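Side-chain contacts in choline kinase (Streptococcus pneumoniae, PDB 4R78), which probably phosphorylates choline with ATP through a protein kinase-like fold, here with adenosine monophosphate bound: residues Glu151-Lys154 and Lys155-Leu159; Tyr166-Tyr169 and Glu170-Asn174. One frame throughout, in Å; residues are numbered along the deposited sequence.

Contact 1 of 2, residues Glu151-Lys154 and Lys155-Leu159; sequences EEIK and KYESL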
ATOM      1  N   GLU A 151      -4.550  -6.709  15.103  1.00 16.86           N
ATOM      2  CA  GLU A 151      -5.959  -6.413  14.853  1.00 17.31           C
ATOM      3  C   GLU A 151      -6.290  -6.554  13.363  1.00 17.00           C
ATOM      4  O   GLU A 151      -7.384  -6.990  13.001  1.00 16.95           O
ATOM      5  CB  GLU A 151      -6.310  -4.998  15.317  1.00 17.98           C
ATOM      6  CG  GLU A 151      -6.417  -4.812  16.826  1.00 20.11           C
ATOM      7  CD  GLU A 151      -6.770  -3.381  17.213  1.00 23.55           C
ATOM      8  OE1 GLU A 151      -6.371  -2.940  18.313  1.00 24.88           O
ATOM      9  OE2 GLU A 151      -7.441  -2.689  16.412  1.00 25.98           O
ATOM     10  N   GLU A 152      -5.338  -6.188  12.504  1.00 16.85           N
ATOM     11  CA  GLU A 152      -5.529  -6.287  11.058  1.00 16.98           C
ATOM     12  C   GLU A 152      -5.736  -7.736  10.621  1.00 16.70           C
ATOM     13  O   GLU A 152      -6.620  -8.025   9.813  1.00 16.48           O
ATOM     14  CB  GLU A 152      -4.354  -5.659  10.302  1.00 17.27           C
ATOM     15  CG  GLU A 152      -4.625  -5.404   8.820  1.00 19.05           C
ATOM     16  CD  GLU A 152      -5.288  -4.061   8.542  1.00 21.10           C
ATOM     17  OE1 GLU A 152      -5.293  -3.646   7.364  1.00 23.26           O
ATOM     18  OE2 GLU A 152      -5.788  -3.412   9.485  1.00 23.07           O
ATOM     19  N   ILE A 153      -4.925  -8.643  11.162  1.00 16.44           N
ATOM     20  CA  ILE A 153      -5.120 -10.075  10.935  1.00 16.37           C
ATOM     21  C   ILE A 153      -6.556 -10.490  11.273  1.00 16.43           C
ATOM     22  O   ILE A 153      -7.216 -11.158  10.477  1.00 16.30           O
ATOM     23  CB  ILE A 153      -4.094 -10.921  11.737  1.00 16.26           C
ATOM     24  CG1 ILE A 153      -2.687 -10.725  11.161  1.00 16.50           C
ATOM     25  CG2 ILE A 153      -4.477 -12.408  11.731  1.00 16.29           C
ATOM     26  CD1 ILE A 153      -1.560 -11.083  12.119  1.00 16.35           C
ATOM     27  N   LYS A 154      -7.039 -10.072  12.441  1.00 16.64           N
ATOM     28  CA  LYS A 154      -8.390 -10.424  12.890  1.00 16.91           C
ATOM     29  C   LYS A 154      -9.482  -9.866  11.981  1.00 17.15           C
ATOM     30  O   LYS A 154     -10.514 -10.505  11.788  1.00 17.11           O
ATOM     31  CB  LYS A 154      -8.621  -9.981  14.338  1.00 17.11           C
ATOM     32  CG  LYS A 154      -7.753 -10.711  15.347  1.00 17.91           C
ATOM     33  CD  LYS A 154      -8.079 -10.283  16.765  1.00 20.11           C
ATOM     34  CE  LYS A 154      -7.169 -10.977  17.764  1.00 21.86           C
ATOM     35  NZ  LYS A 154      -7.608 -10.712  19.165  1.00 23.43           N
ATOM     36  N   LYS A 155      -9.247  -8.681  11.421  1.00 17.23           N
ATOM     37  CA  LYS A 155     -10.207  -8.073  10.500  1.00 17.41           C
ATOM     38  C   LYS A 155     -10.415  -8.939   9.258  1.00 17.38           C
ATOM     39  O   LYS A 155     -11.550  -9.190   8.856  1.00 17.49           O
ATOM     40  CB  LYS A 155      -9.783  -6.657  10.102  1.00 17.59           C
ATOM     41  CG  LYS A 155      -9.897  -5.634  11.216  1.00 18.87           C
ATOM     42  CD  LYS A 155      -9.676  -4.229  10.678  1.00 20.52           C
ATOM     43  CE  LYS A 155     -10.034  -3.175  11.712  1.00 21.99           C
ATOM     44  NZ  LYS A 155      -9.677  -1.804  11.240  1.00 23.18           N
ATOM     45  N   TYR A 156      -9.315  -9.400   8.662  1.00 17.40           N
ATOM     46  CA  TYR A 156      -9.397 -10.297   7.506  1.00 17.30           C
ATOM     47  C   TYR A 156     -10.036 -11.636   7.868  1.00 17.27           C
ATOM     48  O   TYR A 156     -10.834 -12.173   7.101  1.00 17.23           O
ATOM     49  CB  TYR A 156      -8.024 -10.496   6.851  1.00 17.30           C
ATOM     50  CG  TYR A 156      -7.578  -9.299   6.048  1.00 17.27           C
ATOM     51  CD1 TYR A 156      -8.177  -8.995   4.824  1.00 17.20           C
ATOM     52  CD2 TYR A 156      -6.572  -8.454   6.513  1.00 17.34           C
ATOM     53  CE1 TYR A 156      -7.782  -7.886   4.082  1.00 17.52           C
ATOM     54  CE2 TYR A 156      -6.164  -7.345   5.777  1.00 18.08           C
ATOM     55  CZ  TYR A 156      -6.776  -7.068   4.562  1.00 17.82           C
ATOM     56  OH  TYR A 156      -6.384  -5.966   3.834  1.00 19.09           O
ATOM     57  N   GLU A 157      -9.694 -12.165   9.041  1.00 17.25           N
ATOM     58  CA  GLU A 157     -10.267 -13.427   9.505  1.00 17.49           C
ATOM     59  C   GLU A 157     -11.784 -13.356   9.632  1.00 17.69           C
ATOM     60  O   GLU A 157     -12.484 -14.327   9.339  1.00 17.97           O
ATOM     61  CB  GLU A 157      -9.639 -13.854  10.833  1.00 17.24           C
ATOM     62  CG  GLU A 157      -8.202 -14.331  10.695  1.00 17.57           C
ATOM     63  CD  GLU A 157      -7.588 -14.737  12.013  1.00 17.93           C
ATOM     64  OE1 GLU A 157      -7.901 -14.110  13.047  1.00 18.07           O
ATOM     65  OE2 GLU A 157      -6.772 -15.681  12.011  1.00 18.16           O
ATOM     66  N   SER A 158     -12.285 -12.199  10.057  1.00 17.96           N
ATOM     67  CA  SER A 158     -13.723 -11.973  10.160  1.00 18.37           C
ATOM     68  C   SER A 158     -14.397 -11.930   8.786  1.00 18.26           C
ATOM     69  O   SER A 158     -15.491 -12.468   8.606  1.00 19.12           O
ATOM     70  CB  SER A 158     -14.004 -10.678  10.925  1.00 18.47           C
ATOM     71  OG  SER A 158     -15.402 -10.466  11.067  1.00 20.22           O
ATOM     72  N   LEU A 159     -13.734 -11.297   7.824  1.00 17.94           N
ATOM     73  CA  LEU A 159     -14.298 -11.117   6.485  1.00 17.84           C
ATOM     74  C   LEU A 159     -14.253 -12.377   5.623  1.00 17.63           C
ATOM     75  O   LEU A 159     -15.120 -12.575   4.766  1.00 18.26           O
ATOM     76  CB  LEU A 159     -13.613  -9.949   5.766  1.00 17.64           C
ATOM     77  CG  LEU A 159     -13.959  -8.563   6.322  1.00 17.87           C
ATOM     78  CD1 LEU A 159     -12.878  -7.553   5.986  1.00 18.20           C
ATOM     79  CD2 LEU A 159     -15.323  -8.092   5.826  1.00 17.95           C
TER
HETATM   80  O   HOH W   1      -4.366  -4.686   4.994  1.00 25.22           O
HETATM   81  O   HOH W   2      -7.787  -1.595   9.190  1.00 26.89           O

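Contact 2 of 2, residues Tyr166-Tyr169 and Glu170-Asn174; sequences YANY and ESVRN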
ATOM      1  N   TYR A 166      -4.771 -22.056   4.023  1.00 15.74           N
ATOM      2  CA  TYR A 166      -3.330 -22.206   4.205  1.00 15.12           C
ATOM      3  C   TYR A 166      -3.013 -23.313   5.198  1.00 14.94           C
ATOM      4  O   TYR A 166      -3.746 -23.528   6.163  1.00 15.37           O
ATOM      5  CB  TYR A 166      -2.697 -20.879   4.637  1.00 15.11           C
ATOM      6  CG  TYR A 166      -2.892 -19.755   3.641  1.00 14.31           C
ATOM      7  CD1 TYR A 166      -2.614 -19.943   2.288  1.00 14.33           C
ATOM      8  CD2 TYR A 166      -3.359 -18.507   4.051  1.00 14.58           C
ATOM      9  CE1 TYR A 166      -2.793 -18.928   1.366  1.00 13.99           C
ATOM     10  CE2 TYR A 166      -3.539 -17.474   3.132  1.00 13.31           C
ATOM     11  CZ  TYR A 166      -3.255 -17.697   1.790  1.00 13.23           C
ATOM     12  OH  TYR A 166      -3.422 -16.691   0.861  1.00 12.77           O
ATOM     13  N   ALA A 167      -1.912 -24.013   4.946  1.00 14.52           N
ATOM     14  CA  ALA A 167      -1.520 -25.185   5.726  1.00 14.41           C
ATOM     15  C   ALA A 167      -1.022 -24.842   7.129  1.00 13.87           C
ATOM     16  O   ALA A 167      -0.289 -23.867   7.322  1.00 14.10           O
ATOM     17  CB  ALA A 167      -0.458 -25.962   4.978  1.00 14.29           C
ATOM     18  N   ASN A 168      -1.423 -25.661   8.100  1.00 13.34           N
ATOM     19  CA  ASN A 168      -0.917 -25.563   9.471  1.00 13.38           C
ATOM     20  C   ASN A 168      -1.220 -24.206  10.107  1.00 13.57           C
ATOM     21  O   ASN A 168      -0.400 -23.659  10.849  1.00 13.59           O
ATOM     22  CB  ASN A 168       0.593 -25.857   9.491  1.00 13.33           C
ATOM     23  CG  ASN A 168       1.104 -26.224  10.868  1.00 13.33           C
ATOM     24  OD1 ASN A 168       0.396 -26.841  11.664  1.00 13.59           O
ATOM     25  ND2 ASN A 168       2.351 -25.855  11.151  1.00 13.74           N
ATOM     26  N   TYR A 169      -2.412 -23.681   9.831  1.00 13.37           N
ATOM     27  CA  TYR A 169      -2.725 -22.296  10.199  1.00 13.47           C
ATOM     28  C   TYR A 169      -2.668 -21.978  11.699  1.00 13.52           C
ATOM     29  O   TYR A 169      -2.138 -20.939  12.081  1.00 13.39           O
ATOM     30  CB  TYR A 169      -4.053 -21.832   9.586  1.00 13.64           C
ATOM     31  CG  TYR A 169      -4.290 -20.340   9.750  1.00 13.40           C
ATOM     32  CD1 TYR A 169      -3.454 -19.410   9.132  1.00 14.35           C
ATOM     33  CD2 TYR A 169      -5.337 -19.864  10.540  1.00 14.06           C
ATOM     34  CE1 TYR A 169      -3.662 -18.040   9.283  1.00 14.49           C
ATOM     35  CE2 TYR A 169      -5.554 -18.491  10.697  1.00 14.06           C
ATOM     36  CZ  TYR A 169      -4.708 -17.590  10.067  1.00 14.21           C
ATOM     37  OH  TYR A 169      -4.905 -16.234  10.212  1.00 16.11           O
ATOM     38  N   GLU A 170      -3.208 -22.847  12.544  1.00 13.66           N
ATOM     39  CA  GLU A 170      -3.200 -22.559  13.979  1.00 14.32           C
ATOM     40  C   GLU A 170      -1.787 -22.375  14.543  1.00 14.45           C
ATOM     41  O   GLU A 170      -1.519 -21.397  15.243  1.00 14.50           O
ATOM     42  CB  GLU A 170      -4.000 -23.603  14.762  1.00 14.55           C
ATOM     43  CG  GLU A 170      -5.504 -23.430  14.640  1.00 15.91           C
ATOM     44  CD  GLU A 170      -5.983 -22.050  15.068  1.00 17.10           C
ATOM     45  OE1 GLU A 170      -6.662 -21.386  14.259  1.00 19.76           O
ATOM     46  OE2 GLU A 170      -5.671 -21.626  16.203  1.00 17.72           O
ATOM     47  N   SER A 171      -0.876 -23.287  14.211  1.00 14.45           N
ATOM     48  CA  SER A 171       0.518 -23.159  14.644  1.00 14.61           C
ATOM     49  C   SER A 171       1.207 -21.909  14.087  1.00 14.22           C
ATOM     50  O   SER A 171       1.965 -21.245  14.792  1.00 14.70           O
ATOM     51  CB  SER A 171       1.321 -24.408  14.284  1.00 15.03           C
ATOM     52  OG  SER A 171       0.925 -25.511  15.085  1.00 16.57           O
ATOM     53  N   VAL A 172       0.948 -21.591  12.823  1.00 13.91           N
ATOM     54  CA  VAL A 172       1.531 -20.394  12.216  1.00 13.82           C
ATOM     55  C   VAL A 172       0.960 -19.128  12.866  1.00 14.13           C
ATOM     56  O   VAL A 172       1.709 -18.232  13.261  1.00 13.82           O
ATOM     57  CB  VAL A 172       1.348 -20.393  10.675  1.00 13.69           C
ATOM     58  CG1 VAL A 172       1.794 -19.067  10.068  1.00 13.67           C
ATOM     59  CG2 VAL A 172       2.139 -21.546  10.050  1.00 13.83           C
ATOM     60  N   ARG A 173      -0.367 -19.089  12.998  1.00 14.15           N
ATOM     61  CA  ARG A 173      -1.074 -17.966  13.613  1.00 14.14           C
ATOM     62  C   ARG A 173      -0.532 -17.664  15.010  1.00 14.00           C
ATOM     63  O   ARG A 173      -0.189 -16.521  15.317  1.00 13.83           O
ATOM     64  CB  ARG A 173      -2.571 -18.273  13.682  1.00 14.20           C
ATOM     65  CG  ARG A 173      -3.438 -17.116  14.121  1.00 14.69           C
ATOM     66  CD  ARG A 173      -4.877 -17.562  14.279  1.00 15.28           C
ATOM     67  NE  ARG A 173      -5.769 -16.417  14.459  1.00 16.07           N
ATOM     68  CZ  ARG A 173      -6.123 -15.912  15.635  1.00 16.73           C
ATOM     69  NH1 ARG A 173      -5.670 -16.454  16.761  1.00 16.90           N
ATOM     70  NH2 ARG A 173      -6.933 -14.861  15.684  1.00 17.41           N
ATOM     71  N   ASN A 174      -0.439 -18.692  15.848  1.00 14.07           N
ATOM     72  CA  ASN A 174       0.051 -18.507  17.210  1.00 14.43           C
ATOM     73  C   ASN A 174       1.493 -18.006  17.251  1.00 14.48           C
ATOM     74  O   ASN A 174       1.845 -17.171  18.088  1.00 14.74           O
ATOM     75  CB  ASN A 174      -0.110 -19.787  18.036  1.00 14.75           C
ATOM     76  CG  ASN A 174      -1.567 -20.175  18.250  1.00 15.37           C
ATOM     77  OD1 ASN A 174      -1.887 -21.354  18.365  1.00 16.83           O
ATOM     78  ND2 ASN A 174      -2.455 -19.186  18.307  1.00 15.57           N
TER
HETATM   79  O   HOH W   3      -1.811 -25.880  13.147  1.00 14.45           O
HETATM   80  O   HOH W   4       3.449 -26.864  13.710  1.00 16.83           O

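Contact 1 of 2, residues Glu151-Lys154 and Lys155-Leu159
Lys155 N to Glu151 O, Tyr156 N to Glu152 O, Glu157 N to Ile153 O and Ser158 N to Lys154 O are four successive i to i+4 bonds of helix 149-159, and they join residues 151-154 to residues 155-159 in one unbroken alpha-helical run. Glu152 illustrates how a single helical side chain can serve neighbours three and four positions ahead. With CG anti to the backbone N (chi1 -165°) and a bend at chi2 (87°), its chain runs beside Tyr156, and CG rests 3.9 Å from CE2 of that ring. The carboxylate plane stands 74° from the ring, and a water joins the two polar ends. This water donates to Glu152 OE1 at 2.7 Å and lies in the plane of the Tyr156 ring at its edge, 2.7 Å from Tyr156 OH. A second water lies 2.7 Å from Glu152 OE2, to which it may donate, and accepts from Lys155 NZ, bridging charged atoms that are 4.6 Å apart. Lys155 NZ also makes a weak bond to Lys73 O, while Leu74 packs on both Lys155 and Tyr156. Elsewhere on the helix Ile153 and Glu157 run side by side, Ile153 CG2 lying 3.9 Å from Glu157 CD. The carboxylate of Glu157 finds its polar partners in Tyr169 and Arg173 of helix 169-177; Ile153 packs both on that helix and on Ile270 and Leu273 of helix 257-280. Because water separates Glu152 from Lys155, their attraction is probably softened; a water stands against each carboxylate oxygen of the buried Glu152, with the one at OE1 clearly donating.

Contact 2 of 2, residues Tyr166-Tyr169 and Glu170-Asn174
Tyr169 and Arg173 each carry CG anti to the backbone N (chi1 -170° and -172°), and these torsions bring ring and aliphatic chain together across one helical turn. Arg173 CB sits over a face of the Tyr169 ring, 4.3 Å from its centroid and displaced toward the rim, in a CH-pi contact. Farther along the extended arginine, CD comes within 3.8 Å of Tyr169 CE2, and this same ring carbon lies at the edge of the guanidinium, whose plane is turned 63° from the ring. Glu157 of the preceding helix is the partner of both polar ends. The setting is the start of helix 169-177, with Asn168 at the N-cap position. The Asn168 side chain makes no capping bond; Asn168 OD1 instead takes a bond from a water that accepts from Ser171 N at 3.0 Å, so water relays the interaction to an amide of the first turn. Asn168 ND2 donates to another water, weakly bonded to Ser171 OG, and approaches Ser171 CB to 3.6 Å. Val172 CG2 lies 3.4 Å from Asn168 O, the acceptor for Val172 N, while the valine side chain packs on Tyr293 and Val297 of helix 288-303.

Overall arrangement
Contacts 1 and 2 lie in series on successive helices, 149-159 and 169-177, with their centres about 15 Å apart, and the carboxylate of Glu157 joins them. Glu157 OE2 is 2.7 Å from Tyr169 OH, a probable hydrogen bond, and forms a salt bridge of 2.7 Å with Arg173 NE, while Glu157 OE1 lies 2.9 Å from Arg173 NH2. Packing flanks this polar junction: Ile153 CG2 lies 4.1 Å from Tyr169 OH, and Lys154 CG is 4.2 Å from Arg173 NH2. Leu273 of helix 257-280 touches Ile153, Tyr156 and Tyr169, giving both contacts a shared neighbour. Neither belongs to the nucleotide pocket; the Tyr156 side chain remains about 13 Å from the bound adenosine monophosphate.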